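Cellulose binding domain-containing protein (Clostridium clariflavum, PDB 4B96) probably binds cellulose through this family 3b carbohydrate-binding module, which carries a bound calcium ion and forms the C-terminal part of a membrane-associated biomass-sensing protein. Local coordinates at residues R43-D48 with K135-I140. Sequence-based numbering, arbitrary orientation.
Sequences RYYFKD and KMTVYI. With CA (calcium ion), chain E.
The R43 guanidinium lies across the Y139 ring in an off-centre cation-pi contact. R43 CZ sits 4.3 Å from the centroid of the Y139 ring, and the two planes are 38° apart. Y139 CE1 lies over one face of the guanidinium. The Y45 ring meets its partners at the edge, with T137 OG1, Y139 OH and K135 O near its plane. Strands 40-47 and 136-140 pair here as antiparallel neighbours in one sheet of the beta-sandwich of this CBM3 module. R43 and T137 form a hydrogen-bonded pair: R43 N donates to T137 O at 2.9 Å, and T137 N donates to R43 O at 3.2 Å.

R43, T137 and Y139 line one side of the sheet. The R43 chain is extended from CG to NE and crosses Y139 at about a right angle. Its NE also forms a salt bridge with E87, and Y85 adds another cation-pi contact. Y45 and Y139 meet tip to tip, their OH atoms 3.1 Å apart; Y139 OH is hydrogen-bonded to E149.

Y44 and M136 point to the other side, where strands 5-9 and 20-29 pack against them. M136 SD makes an oblique Met-aromatic contact, 3.7 Å from Y44 CD2. Further along, K47 O binds the calcium at 2.2 Å, together with N116, D119, D120 and waters. D48 OD1 accepts a bond from one of those waters, which places it in the second shell.

T137 OG1 stands between its backbone N and carbonyl carbon (chi1 48°), and it hydrogen-bonds Y45 OH at 2.9 Å.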
# COMPACT_ATOMS: atom_id res chain seq x y z
N ARG A 43 1.50 -8.21 9.17
CA ARG A 43 2.29 -7.51 10.18
C ARG A 43 1.55 -6.36 10.81
O ARG A 43 0.94 -5.58 10.09
CB ARG A 43 3.60 -6.97 9.59
CG ARG A 43 4.57 -8.13 9.24
CD ARG A 43 5.84 -7.60 8.58
NE ARG A 43 6.59 -8.78 8.16
CZ ARG A 43 7.73 -8.76 7.47
NH1 ARG A 43 8.25 -7.61 7.10
NH2 ARG A 43 8.32 -9.90 7.15
N TYR A 44 1.65 -6.26 12.14
CA TYR A 44 1.13 -5.13 12.91
C TYR A 44 2.36 -4.43 13.50
O TYR A 44 3.12 -5.02 14.28
CB TYR A 44 0.22 -5.64 14.02
CG TYR A 44 -0.46 -4.50 14.79
CD1 TYR A 44 0.25 -3.78 15.78
CD2 TYR A 44 -1.78 -4.11 14.49
CE1 TYR A 44 -0.37 -2.70 16.45
CE2 TYR A 44 -2.43 -3.03 15.15
CZ TYR A 44 -1.72 -2.34 16.14
OH TYR A 44 -2.29 -1.27 16.78
N TYR A 45 2.58 -3.19 13.11
CA TYR A 45 3.78 -2.46 13.55
C TYR A 45 3.51 -1.67 14.79
O TYR A 45 2.51 -0.93 14.87
CB TYR A 45 4.18 -1.47 12.48
CG TYR A 45 4.55 -2.19 11.22
CD1 TYR A 45 5.87 -2.61 11.02
CD2 TYR A 45 3.59 -2.44 10.24
CE1 TYR A 45 6.22 -3.29 9.91
CE2 TYR A 45 3.95 -3.11 9.06
CZ TYR A 45 5.24 -3.54 8.92
OH TYR A 45 5.63 -4.23 7.80
N PHE A 46 4.41 -1.79 15.76
CA PHE A 46 4.27 -1.05 17.01
C PHE A 46 5.63 -0.70 17.60
O PHE A 46 6.69 -1.24 17.21
CB PHE A 46 3.39 -1.83 17.99
CG PHE A 46 4.01 -3.11 18.49
CD1 PHE A 46 4.00 -4.29 17.71
CD2 PHE A 46 4.60 -3.16 19.77
CE1 PHE A 46 4.56 -5.50 18.17
CE2 PHE A 46 5.17 -4.38 20.24
CZ PHE A 46 5.18 -5.53 19.45
N LYS A 47 5.61 0.29 18.49
CA LYS A 47 6.86 0.72 19.13
C LYS A 47 6.72 0.37 20.61
O LYS A 47 5.84 0.88 21.28
CB LYS A 47 7.00 2.23 18.97
CG LYS A 47 8.34 2.79 19.50
CD LYS A 47 8.42 4.31 19.20
CE LYS A 47 9.81 4.92 19.53
NZ LYS A 47 10.09 4.82 20.96
N ASP A 48 7.61 -0.46 21.14
CA ASP A 48 7.51 -0.80 22.56
C ASP A 48 8.81 -1.47 22.97
O ASP A 48 9.46 -2.13 22.17
CB ASP A 48 6.34 -1.75 22.77
CG ASP A 48 6.02 -1.93 24.24
OD1 ASP A 48 5.44 -0.98 24.82
OD2 ASP A 48 6.36 -3.00 24.78
N LYS A 135 -2.09 0.55 7.07
CA LYS A 135 -0.92 0.62 7.96
C LYS A 135 -0.64 -0.71 8.62
O LYS A 135 0.24 -0.85 9.46
CB LYS A 135 -1.02 1.78 9.00
CG LYS A 135 -1.11 3.15 8.27
CD LYS A 135 -1.12 4.29 9.29
CE LYS A 135 0.30 4.59 9.79
NZ LYS A 135 0.22 5.47 11.00
N MET A 136 -1.35 -1.75 8.18
CA MET A 136 -0.88 -3.11 8.44
C MET A 136 -0.49 -3.72 7.11
O MET A 136 -1.10 -3.37 6.10
CB MET A 136 -1.98 -3.98 9.11
CG MET A 136 -2.21 -3.55 10.58
SD MET A 136 -3.60 -4.46 11.27
CE MET A 136 -3.07 -6.16 11.24
N THR A 137 0.52 -4.60 7.08
CA THR A 137 0.96 -5.16 5.79
C THR A 137 0.64 -6.65 5.60
O THR A 137 0.57 -7.41 6.56
CB THR A 137 2.45 -4.96 5.58
OG1 THR A 137 3.17 -5.38 6.74
CG2 THR A 137 2.75 -3.42 5.34
N VAL A 138 0.53 -7.06 4.34
CA VAL A 138 0.31 -8.48 4.03
C VAL A 138 1.34 -8.87 2.98
O VAL A 138 1.61 -8.10 2.03
CB VAL A 138 -1.14 -8.75 3.45
CG1 VAL A 138 -1.34 -10.27 3.31
CG2 VAL A 138 -2.19 -8.17 4.37
N TYR A 139 1.88 -10.07 3.13
CA TYR A 139 2.84 -10.63 2.21
C TYR A 139 2.36 -11.99 1.74
O TYR A 139 1.86 -12.79 2.52
CB TYR A 139 4.22 -10.84 2.86
CG TYR A 139 4.71 -9.57 3.48
CD1 TYR A 139 4.16 -9.14 4.69
CD2 TYR A 139 5.66 -8.75 2.82
CE1 TYR A 139 4.52 -7.93 5.26
CE2 TYR A 139 6.09 -7.52 3.40
CZ TYR A 139 5.51 -7.13 4.63
OH TYR A 139 5.82 -5.94 5.26
N ILE A 140 2.58 -12.25 0.46
CA ILE A 140 2.41 -13.61 -0.08
C ILE A 140 3.76 -14.05 -0.57
O ILE A 140 4.39 -13.36 -1.40
CB ILE A 140 1.43 -13.63 -1.25
CG1 ILE A 140 0.05 -13.22 -0.78
CG2 ILE A 140 1.43 -15.07 -1.89
CD1 ILE A 140 -0.93 -12.98 -1.97
CA CA E . 3.98 2.04 21.79
O HOH W 1 4.20 1.15 24.10
O HOH W 2 2.82 -0.03 21.85
O HOH W 3 5.84 3.45 22.93